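Local coordinates for protein processed glycerol phosphate lipoteichoic acid synthase 2 (Bacillus subtilis, PDB 2W8D) that belongs to the sulfatase family of the alkaline phosphatase clan and binds a magnesium ion, at residues A64-N67 against E68-Y71; D241-D245 against G246-K250; E388-M391 against S392-I396. All coordinates share one frame; numbering follows the deposited sequence.

Contact 1: residues A64-N67 against E68-Y71; sequences AHDN and ETFY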
ATOM      1  N   ALA A  64       2.438 -15.946  -4.110  1.00 17.29           N
ATOM      2  CA  ALA A  64       2.775 -15.493  -5.431  1.00 18.28           C
ATOM      3  C   ALA A  64       2.582 -16.591  -6.456  1.00 19.23           C
ATOM      4  O   ALA A  64       2.253 -16.293  -7.600  1.00 19.66           O
ATOM      5  CB  ALA A  64       4.220 -14.948  -5.470  1.00 17.99           C
ATOM      6  N   HIS A  65       2.746 -17.857  -6.049  1.00 19.90           N
ATOM      7  CA  HIS A  65       2.676 -18.950  -7.004  1.00 20.66           C
ATOM      8  C   HIS A  65       1.435 -19.821  -6.938  1.00 20.28           C
ATOM      9  O   HIS A  65       1.279 -20.723  -7.765  1.00 18.72           O
ATOM     10  CB  HIS A  65       3.962 -19.789  -6.969  1.00 20.98           C
ATOM     11  CG  HIS A  65       5.138 -19.045  -7.506  1.00 25.24           C
ATOM     12  ND1 HIS A  65       5.276 -18.753  -8.846  1.00 27.56           N
ATOM     13  CD2 HIS A  65       6.192 -18.466  -6.882  1.00 27.75           C
ATOM     14  CE1 HIS A  65       6.385 -18.061  -9.029  1.00 28.33           C
ATOM     15  NE2 HIS A  65       6.961 -17.877  -7.854  1.00 29.22           N
ATOM     16  N   ASP A  66       0.538 -19.516  -5.990  1.00 20.24           N
ATOM     17  CA  ASP A  66      -0.637 -20.372  -5.769  1.00 19.88           C
ATOM     18  C   ASP A  66      -1.715 -20.184  -6.830  1.00 19.34           C
ATOM     19  O   ASP A  66      -1.620 -19.328  -7.686  1.00 19.42           O
ATOM     20  CB  ASP A  66      -1.209 -20.245  -4.333  1.00 19.98           C
ATOM     21  CG  ASP A  66      -1.878 -18.902  -4.063  1.00 22.02           C
ATOM     22  OD1 ASP A  66      -2.284 -18.212  -5.017  1.00 25.95           O
ATOM     23  OD2 ASP A  66      -2.012 -18.532  -2.878  1.00 23.33           O
ATOM     24  N   ASN A  67      -2.755 -20.995  -6.748  1.00 19.22           N
ATOM     25  CA  ASN A  67      -3.845 -20.953  -7.700  1.00 18.91           C
ATOM     26  C   ASN A  67      -5.010 -20.042  -7.288  1.00 19.22           C
ATOM     27  O   ASN A  67      -6.031 -20.007  -7.967  1.00 20.30           O
ATOM     28  CB  ASN A  67      -4.329 -22.377  -7.961  1.00 18.13           C
ATOM     29  CG  ASN A  67      -4.648 -23.160  -6.661  1.00 17.84           C
ATOM     30  OD1 ASN A  67      -4.810 -22.590  -5.573  1.00 15.76           O
ATOM     31  ND2 ASN A  67      -4.752 -24.483  -6.794  1.00 15.03           N
ATOM     32  N   GLU A  68      -4.855 -19.287  -6.201  1.00 19.13           N
ATOM     33  CA  GLU A  68      -5.992 -18.551  -5.613  1.00 18.94           C
ATOM     34  C   GLU A  68      -5.743 -17.093  -5.259  1.00 18.21           C
ATOM     35  O   GLU A  68      -6.679 -16.299  -5.210  1.00 18.51           O
ATOM     36  CB  GLU A  68      -6.576 -19.293  -4.388  1.00 19.01           C
ATOM     37  CG  GLU A  68      -5.608 -19.582  -3.232  1.00 19.67           C
ATOM     38  CD  GLU A  68      -6.255 -20.442  -2.124  1.00 23.86           C
ATOM     39  OE1 GLU A  68      -7.218 -19.963  -1.466  1.00 24.33           O
ATOM     40  OE2 GLU A  68      -5.805 -21.597  -1.902  1.00 21.61           O
ATOM     41  N   THR A  69      -4.490 -16.732  -5.008  1.00 17.30           N
ATOM     42  CA  THR A  69      -4.173 -15.379  -4.565  1.00 15.40           C
ATOM     43  C   THR A  69      -3.806 -14.504  -5.763  1.00 14.77           C
ATOM     44  O   THR A  69      -3.046 -14.926  -6.631  1.00 13.81           O
ATOM     45  CB  THR A  69      -3.034 -15.412  -3.548  1.00 15.48           C
ATOM     46  OG1 THR A  69      -3.345 -16.369  -2.532  1.00 14.10           O
ATOM     47  CG2 THR A  69      -2.817 -14.048  -2.910  1.00 14.85           C
ATOM     48  N   PHE A  70      -4.394 -13.308  -5.823  1.00 14.04           N
ATOM     49  CA  PHE A  70      -4.021 -12.309  -6.815  1.00 14.01           C
ATOM     50  C   PHE A  70      -2.675 -11.804  -6.395  1.00 14.26           C
ATOM     51  O   PHE A  70      -2.509 -11.358  -5.256  1.00 14.28           O
ATOM     52  CB  PHE A  70      -4.912 -11.075  -6.813  1.00 13.47           C
ATOM     53  CG  PHE A  70      -6.329 -11.292  -7.293  1.00 13.49           C
ATOM     54  CD1 PHE A  70      -6.642 -11.205  -8.635  1.00 13.35           C
ATOM     55  CD2 PHE A  70      -7.362 -11.452  -6.384  1.00 11.15           C
ATOM     56  CE1 PHE A  70      -7.939 -11.342  -9.061  1.00 12.96           C
ATOM     57  CE2 PHE A  70      -8.665 -11.580  -6.802  1.00 11.28           C
ATOM     58  CZ  PHE A  70      -8.956 -11.528  -8.138  1.00 12.86           C
ATOM     59  N   TYR A  71      -1.715 -11.868  -7.306  1.00 14.82           N
ATOM     60  CA  TYR A  71      -0.424 -11.244  -7.082  1.00 15.24           C
ATOM     61  C   TYR A  71      -0.134 -10.321  -8.272  1.00 15.80           C
ATOM     62  O   TYR A  71      -0.371 -10.706  -9.415  1.00 15.72           O
ATOM     63  CB  TYR A  71       0.674 -12.305  -6.929  1.00 15.69           C
ATOM     64  CG  TYR A  71       2.066 -11.698  -6.859  1.00 15.21           C
ATOM     65  CD1 TYR A  71       2.399 -10.827  -5.819  1.00 15.16           C
ATOM     66  CD2 TYR A  71       3.027 -11.970  -7.836  1.00 14.47           C
ATOM     67  CE1 TYR A  71       3.652 -10.258  -5.742  1.00 15.24           C
ATOM     68  CE2 TYR A  71       4.308 -11.381  -7.784  1.00 13.18           C
ATOM     69  CZ  TYR A  71       4.598 -10.527  -6.731  1.00 15.78           C
ATOM     70  OH  TYR A  71       5.828  -9.918  -6.627  1.00 19.33           O
TER

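Contact 2: residues D241-D245 against G246-K250; sequences DLKKD and GLYDK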
ATOM      1  N   ASP A 241      -3.125 -18.297  12.079  1.00 19.98           N
ATOM      2  CA  ASP A 241      -4.109 -17.852  13.086  1.00 19.74           C
ATOM      3  C   ASP A 241      -5.422 -17.349  12.481  1.00 19.42           C
ATOM      4  O   ASP A 241      -6.479 -17.592  13.036  1.00 19.74           O
ATOM      5  CB  ASP A 241      -3.505 -16.826  14.048  1.00 19.98           C
ATOM      6  CG  ASP A 241      -2.462 -17.432  14.991  1.00 20.01           C
ATOM      7  OD1 ASP A 241      -2.380 -18.669  15.107  1.00 21.57           O
ATOM      8  OD2 ASP A 241      -1.707 -16.664  15.628  1.00 21.36           O
ATOM      9  N   LEU A 242      -5.376 -16.683  11.332  1.00 19.14           N
ATOM     10  CA  LEU A 242      -6.621 -16.301  10.661  1.00 19.33           C
ATOM     11  C   LEU A 242      -7.471 -17.515  10.213  1.00 19.99           C
ATOM     12  O   LEU A 242      -8.690 -17.413  10.011  1.00 19.01           O
ATOM     13  CB  LEU A 242      -6.333 -15.394   9.475  1.00 19.68           C
ATOM     14  CG  LEU A 242      -5.853 -13.956   9.757  1.00 19.74           C
ATOM     15  CD1 LEU A 242      -5.570 -13.232   8.474  1.00 18.06           C
ATOM     16  CD2 LEU A 242      -6.889 -13.207  10.554  1.00 19.68           C
ATOM     17  N   LYS A 243      -6.806 -18.656  10.045  1.00 20.54           N
ATOM     18  CA  LYS A 243      -7.455 -19.877   9.613  1.00 21.02           C
ATOM     19  C   LYS A 243      -7.975 -20.679  10.790  1.00 20.94           C
ATOM     20  O   LYS A 243      -8.994 -21.331  10.653  1.00 20.98           O
ATOM     21  CB  LYS A 243      -6.522 -20.721   8.746  1.00 21.39           C
ATOM     22  CG  LYS A 243      -6.154 -20.060   7.406  1.00 21.97           C
ATOM     23  CD  LYS A 243      -4.966 -20.773   6.720  1.00 22.57           C
ATOM     24  CE  LYS A 243      -4.935 -20.496   5.222  1.00 23.93           C
ATOM     25  NZ  LYS A 243      -3.601 -20.844   4.582  1.00 26.05           N
ATOM     26  N   LYS A 244      -7.306 -20.622  11.943  1.00 21.44           N
ATOM     27  CA  LYS A 244      -7.864 -21.232  13.162  1.00 22.26           C
ATOM     28  C   LYS A 244      -9.192 -20.561  13.513  1.00 22.20           C
ATOM     29  O   LYS A 244     -10.182 -21.248  13.712  1.00 21.73           O
ATOM     30  CB  LYS A 244      -6.940 -21.112  14.391  1.00 23.07           C
ATOM     31  CG  LYS A 244      -5.464 -21.420  14.195  1.00 25.00           C
ATOM     32  CD  LYS A 244      -5.164 -22.919  14.253  1.00 25.78           C
ATOM     33  CE  LYS A 244      -3.859 -23.206  13.477  1.00 27.68           C
ATOM     34  NZ  LYS A 244      -3.632 -24.681  13.304  1.00 27.28           N
ATOM     35  N   ASP A 245      -9.210 -19.223  13.591  1.00 21.88           N
ATOM     36  CA  ASP A 245     -10.398 -18.533  14.098  1.00 21.80           C
ATOM     37  C   ASP A 245     -11.526 -18.353  13.078  1.00 21.14           C
ATOM     38  O   ASP A 245     -12.587 -17.847  13.417  1.00 20.57           O
ATOM     39  CB  ASP A 245     -10.043 -17.224  14.808  1.00 22.36           C
ATOM     40  CG  ASP A 245      -9.357 -16.200  13.891  1.00 26.03           C
ATOM     41  OD1 ASP A 245      -9.770 -15.997  12.720  1.00 28.70           O
ATOM     42  OD2 ASP A 245      -8.387 -15.558  14.351  1.00 29.66           O
ATOM     43  N   GLY A 246     -11.302 -18.783  11.839  1.00 20.82           N
ATOM     44  CA  GLY A 246     -12.357 -18.749  10.813  1.00 20.59           C
ATOM     45  C   GLY A 246     -12.489 -17.441  10.029  1.00 20.10           C
ATOM     46  O   GLY A 246     -13.370 -17.295   9.177  1.00 20.03           O
ATOM     47  N   LEU A 247     -11.614 -16.483  10.295  1.00 19.92           N
ATOM     48  CA  LEU A 247     -11.708 -15.186   9.614  1.00 19.52           C
ATOM     49  C   LEU A 247     -11.133 -15.191   8.192  1.00 19.18           C
ATOM     50  O   LEU A 247     -11.410 -14.280   7.409  1.00 18.68           O
ATOM     51  CB  LEU A 247     -11.113 -14.068  10.473  1.00 19.40           C
ATOM     52  CG  LEU A 247     -11.806 -13.788  11.824  1.00 19.80           C
ATOM     53  CD1 LEU A 247     -11.064 -12.770  12.664  1.00 16.77           C
ATOM     54  CD2 LEU A 247     -13.232 -13.348  11.628  1.00 21.09           C
ATOM     55  N   TYR A 248     -10.359 -16.226   7.859  1.00 19.38           N
ATOM     56  CA  TYR A 248      -9.680 -16.315   6.552  1.00 19.97           C
ATOM     57  C   TYR A 248     -10.661 -16.443   5.391  1.00 19.86           C
ATOM     58  O   TYR A 248     -10.513 -15.769   4.370  1.00 19.51           O
ATOM     59  CB  TYR A 248      -8.713 -17.489   6.532  1.00 20.86           C
ATOM     60  CG  TYR A 248      -7.858 -17.592   5.291  1.00 23.33           C
ATOM     61  CD1 TYR A 248      -6.736 -16.792   5.133  1.00 26.63           C
ATOM     62  CD2 TYR A 248      -8.143 -18.531   4.291  1.00 28.22           C
ATOM     63  CE1 TYR A 248      -5.920 -16.892   3.996  1.00 31.60           C
ATOM     64  CE2 TYR A 248      -7.327 -18.647   3.139  1.00 29.58           C
ATOM     65  CZ  TYR A 248      -6.223 -17.831   3.015  1.00 32.27           C
ATOM     66  OH  TYR A 248      -5.411 -17.903   1.909  1.00 38.87           O
ATOM     67  N   ASP A 249     -11.671 -17.292   5.569  1.00 19.39           N
ATOM     68  CA  ASP A 249     -12.746 -17.490   4.599  1.00 19.89           C
ATOM     69  C   ASP A 249     -13.777 -16.346   4.632  1.00 19.51           C
ATOM     70  O   ASP A 249     -14.608 -16.194   3.736  1.00 19.22           O
ATOM     71  CB  ASP A 249     -13.446 -18.846   4.861  1.00 20.31           C
ATOM     72  CG  ASP A 249     -12.514 -20.039   4.670  1.00 21.46           C
ATOM     73  OD1 ASP A 249     -11.787 -20.100   3.651  1.00 22.36           O
ATOM     74  OD2 ASP A 249     -12.524 -20.943   5.534  1.00 23.80           O
ATOM     75  N   LYS A 250     -13.722 -15.533   5.670  1.00 19.95           N
ATOM     76  CA  LYS A 250     -14.680 -14.448   5.787  1.00 20.28           C
ATOM     77  C   LYS A 250     -14.080 -13.136   5.363  1.00 20.42           C
ATOM     78  O   LYS A 250     -14.643 -12.078   5.687  1.00 21.23           O
ATOM     79  CB  LYS A 250     -15.195 -14.343   7.226  1.00 20.13           C
ATOM     80  CG  LYS A 250     -16.102 -15.504   7.651  1.00 20.64           C
ATOM     81  CD  LYS A 250     -16.155 -15.637   9.165  1.00 21.09           C
ATOM     82  CE  LYS A 250     -16.617 -17.036   9.569  1.00 24.46           C
ATOM     83  NZ  LYS A 250     -16.745 -17.226  11.051  1.00 23.39           N
TER

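Contact 3: residues E388-M391 against S392-I396; sequences ELEM and SDKII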
ATOM      1  N   GLU A 388      -3.270  13.712 -14.079  1.00 15.13           N
ATOM      2  CA  GLU A 388      -3.654  12.832 -12.976  1.00 15.03           C
ATOM      3  C   GLU A 388      -3.183  13.434 -11.656  1.00 15.28           C
ATOM      4  O   GLU A 388      -3.954  13.547 -10.715  1.00 16.51           O
ATOM      5  CB  GLU A 388      -3.152  11.376 -13.177  1.00 15.21           C
ATOM      6  CG  GLU A 388      -3.547  10.412 -12.025  1.00 15.24           C
ATOM      7  CD  GLU A 388      -3.436   8.903 -12.338  1.00 16.48           C
ATOM      8  OE1 GLU A 388      -3.616   8.492 -13.516  1.00 14.80           O
ATOM      9  OE2 GLU A 388      -3.213   8.119 -11.367  1.00 16.64           O
ATOM     10  N   LEU A 389      -1.925  13.846 -11.593  1.00 15.52           N
ATOM     11  CA  LEU A 389      -1.366  14.482 -10.398  1.00 15.62           C
ATOM     12  C   LEU A 389      -2.038  15.830 -10.085  1.00 15.67           C
ATOM     13  O   LEU A 389      -2.366  16.110  -8.934  1.00 15.15           O
ATOM     14  CB  LEU A 389       0.144  14.653 -10.543  1.00 15.50           C
ATOM     15  CG  LEU A 389       0.983  13.365 -10.438  1.00 17.45           C
ATOM     16  CD1 LEU A 389       2.475  13.716 -10.627  1.00 17.19           C
ATOM     17  CD2 LEU A 389       0.729  12.615  -9.093  1.00 14.01           C
ATOM     18  N   GLU A 390      -2.265  16.638 -11.121  1.00 15.89           N
ATOM     19  CA  GLU A 390      -2.860  17.964 -10.950  1.00 16.48           C
ATOM     20  C   GLU A 390      -4.273  17.896 -10.319  1.00 16.16           C
ATOM     21  O   GLU A 390      -4.589  18.669  -9.410  1.00 15.87           O
ATOM     22  CB  GLU A 390      -2.873  18.679 -12.301  1.00 16.45           C
ATOM     23  CG  GLU A 390      -3.476  20.063 -12.342  1.00 18.99           C
ATOM     24  CD  GLU A 390      -3.806  20.531 -13.785  1.00 23.63           C
ATOM     25  OE1 GLU A 390      -3.695  19.717 -14.739  1.00 24.71           O
ATOM     26  OE2 GLU A 390      -4.185  21.716 -13.963  1.00 24.85           O
HETATM   27  N   MSE A 391      -5.098  16.961 -10.781  1.00 16.18           N
HETATM   28  CA  MSE A 391      -6.468  16.839 -10.282  1.00 17.07           C
HETATM   29  C   MSE A 391      -6.471  16.468  -8.815  1.00 16.73           C
HETATM   30  O   MSE A 391      -7.170  17.081  -8.016  1.00 16.98           O
HETATM   31  CB  MSE A 391      -7.290  15.853 -11.107  1.00 17.04           C
HETATM   32  CG  MSE A 391      -7.506  16.293 -12.557  1.00 22.58           C
HETATM   33 SE   MSE A 391      -8.383  18.055 -12.784  1.00 37.37          SE
HETATM   34  CE  MSE A 391      -6.850  19.140 -13.303  1.00 35.14           C
ATOM     35  N   SER A 392      -5.646  15.497  -8.456  1.00 16.45           N
ATOM     36  CA  SER A 392      -5.470  15.142  -7.072  1.00 16.25           C
ATOM     37  C   SER A 392      -4.993  16.352  -6.232  1.00 15.85           C
ATOM     38  O   SER A 392      -5.585  16.639  -5.176  1.00 15.69           O
ATOM     39  CB  SER A 392      -4.545  13.926  -6.936  1.00 15.78           C
ATOM     40  OG  SER A 392      -4.397  13.537  -5.577  1.00 16.33           O
ATOM     41  N   ASP A 393      -3.939  17.042  -6.686  1.00 15.22           N
ATOM     42  CA  ASP A 393      -3.415  18.237  -5.970  1.00 15.27           C
ATOM     43  C   ASP A 393      -4.458  19.333  -5.783  1.00 15.55           C
ATOM     44  O   ASP A 393      -4.500  19.959  -4.721  1.00 16.11           O
ATOM     45  CB  ASP A 393      -2.118  18.801  -6.574  1.00 14.86           C
ATOM     46  CG  ASP A 393      -0.894  17.878  -6.321  1.00 17.06           C
ATOM     47  OD1 ASP A 393      -0.909  17.112  -5.327  1.00 17.21           O
ATOM     48  OD2 ASP A 393       0.078  17.909  -7.113  1.00 19.67           O
ATOM     49  N   LYS A 394      -5.338  19.539  -6.760  1.00 15.26           N
ATOM     50  CA  LYS A 394      -6.420  20.524  -6.553  1.00 15.68           C
ATOM     51  C   LYS A 394      -7.310  20.142  -5.382  1.00 15.10           C
ATOM     52  O   LYS A 394      -7.711  21.003  -4.595  1.00 14.94           O
ATOM     53  CB  LYS A 394      -7.261  20.726  -7.811  1.00 15.19           C
ATOM     54  CG  LYS A 394      -6.597  21.656  -8.796  1.00 17.97           C
ATOM     55  CD  LYS A 394      -7.182  21.546 -10.204  1.00 20.40           C
ATOM     56  CE  LYS A 394      -6.776  22.747 -11.002  1.00 21.91           C
ATOM     57  NZ  LYS A 394      -6.032  22.325 -12.213  1.00 23.54           N
ATOM     58  N   ILE A 395      -7.595  18.849  -5.264  1.00 14.90           N
ATOM     59  CA  ILE A 395      -8.453  18.362  -4.191  1.00 15.06           C
ATOM     60  C   ILE A 395      -7.807  18.594  -2.823  1.00 15.40           C
ATOM     61  O   ILE A 395      -8.442  19.138  -1.906  1.00 15.11           O
ATOM     62  CB  ILE A 395      -8.848  16.879  -4.399  1.00 14.94           C
ATOM     63  CG1 ILE A 395      -9.935  16.777  -5.485  1.00 14.75           C
ATOM     64  CG2 ILE A 395      -9.366  16.243  -3.108  1.00 13.21           C
ATOM     65  CD1 ILE A 395     -10.084  15.313  -6.066  1.00 13.95           C
ATOM     66  N   ILE A 396      -6.535  18.239  -2.715  1.00 15.81           N
ATOM     67  CA  ILE A 396      -5.854  18.280  -1.445  1.00 16.58           C
ATOM     68  C   ILE A 396      -5.501  19.704  -1.032  1.00 17.10           C
ATOM     69  O   ILE A 396      -5.749  20.096   0.117  1.00 17.53           O
ATOM     70  CB  ILE A 396      -4.665  17.304  -1.444  1.00 17.48           C
ATOM     71  CG1 ILE A 396      -5.100  15.992  -0.767  1.00 19.27           C
ATOM     72  CG2 ILE A 396      -3.502  17.845  -0.710  1.00 16.41           C
ATOM     73  CD1 ILE A 396      -5.417  14.997  -1.688  1.00 21.76           C
TER

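Contact 1: residues A64-N67 against E68-Y71
From A64, near the end of helix 58-65, the chain turns at D66 and comes back as strand 70-76, so that A64 and Y71 sit beside each other with CA atoms 5.6 Å apart and the two arms run 153° from one another. The carboxylate of D66 holds the bend. Its CG lies between the backbone N and the carbonyl carbon (chi1 70°), which folds the acid forward over the residues that follow. OD1 accepts from two backbone amides on the same face of its plane. T69 N reaches it at 2.7 Å from the syn side, somewhat out of the carboxylate plane, with a nearly straight N-H (163°), while E68 N stands 3.0 Å from OD1, well above that plane. The E68 bond closes an Asx turn. OD2 takes the hydroxyl of T69, OG1 to OD2 2.6 Å, on its syn lone pair; the two side chains meet at about a right angle. This turn leads the helix into the large mixed sheet of the sulfatase-type fold, where strand 70-76 pairs antiparallel with strand 292-296. K303 makes a salt bridge to D66 OD1 and also bonds T69 O, which probably offsets part of the acid's charge. E68 turns its carboxylate elsewhere, to H295. Where the arms close up, the contact becomes apolar: A64 CB lies over one face of the Y71 ring in a CH-pi contact, 4.2 Å from the ring centroid and displaced a little toward the rim. CG of Y71 is anti to its backbone N, which brings the ring against A64, and F293 stacks with the same ring.

Contact 2: residues D241-D245 against G246-K250
L242 and Y248 face each other across the end of helix 219-244, where G246, with a positive phi of 87°, is the residue that breaks the helical run. A glycine at this position is the classic way of ending a helix; here the turn leads into strand 251-257 of the central alpha/beta sheet. In the backbone, Y248 N donates to L242 O at 3.0 Å, but the N-H is bent (133°) and arrives from above the carbonyl plane.

The bond from side chain to backbone is that of D245. A chi1 of 62° turns the carboxylate back over its own backbone, bringing OD1 round to L247 N at 3.1 Å, nearly in line with the C-O bond; this is an Asx turn spanning G246. The same OD1 presses on the L247 side chain, 3.1 Å from CG, a tight fit.

Apolar packing lies on the inner side. L242 CB meets Y248 CB at 4.3 Å, and L242 CD2 meets L247 CB at the same separation. L242 continues onto I35 and I253 of the sheet, and L247 onto L182 of helix 171-183, so the turn's hydrophobic side is shared with its neighbours.

The aromatic contact is that of Y248, which also stacks with H295. K243, its chain extended, lies alongside the ring and points the same way, with CG against Y248 CG at 3.7 Å. Its NZ makes a cation-pi contact with the face, 4.7 Å from the Y248 ring centroid, and its CE makes a CH-pi contact over the ring centre, 3.6 Å from that centroid.

Contact 3: residues E388-M391 against S392-I396
E390 and K394 join one turn apart on helix 380-397, and the regular bonding of the helix underlies their contact. The charged pair is the chief side-chain interaction. With chi1 at 179° and the rest of its chain extended, the glutamate reaches along the helix and sets OE2 against K394 NZ at 2.6 Å. The lysine meets it with a bent end, chi4 122°, which swings NZ toward the acid, and the two side chains run side by side, pointing the same way.

M391, present here as selenomethionine, adds van der Waals packing against the lysine chain. It is bent at chi2 and chi3, and the methyl CE comes up beside the lysine, 3.9 Å from K394 CD and 3.5 Å from its NZ. Elsewhere the same residue touches E9 and Y13 of helix 6-17.

The backbone bonds follow the usual i to i+4 pattern. S392 N to E388 O is long and weak at 3.4 Å, whereas D393 N to L389 O is firm at 2.9 Å. K394 N to E390 O is as short, and I395 N to M391 O is slacker at 3.3 Å.

The other polar ends find partners away from the segments. E388 bonds Y96 and forms a salt bridge with R341, S392 OG takes Y96 N, and D393 is held by R347, with a PEG molecule, probably from the crystallisation liquor, also bonded to its OD1. The chemistry thus divides round the helix: the buried E388 and S392, and the partly exposed D393, are tied to other parts of the fold, while the exposed E390 and its lysine probably offset each other's charge within a single turn, with the selenomethionine methyl packed beside the lysine's aliphatic chain.

Overall arrangement
Contacts 1 and 2 both belong to helix-to-strand connections of the large mixed sheet in the sulfatase-type fold. They do not touch, although their nearest atoms are about 4 Å apart; H295 is a neighbour common to both. Each is only partly buried and relies on an aspartate near a helix end accepting backbone N-H groups, two for D66 and one for D245. Contact 3 is of another kind, a mostly buried stretch within one uninterrupted helix, on the far side of the chain's centre from the other two, its centre about 34 Å and 39 Å from theirs. There an ion pair spans one turn, whereas contacts 1 and 2 add CH-pi contacts to a tyrosine face, with cation-pi in contact 2.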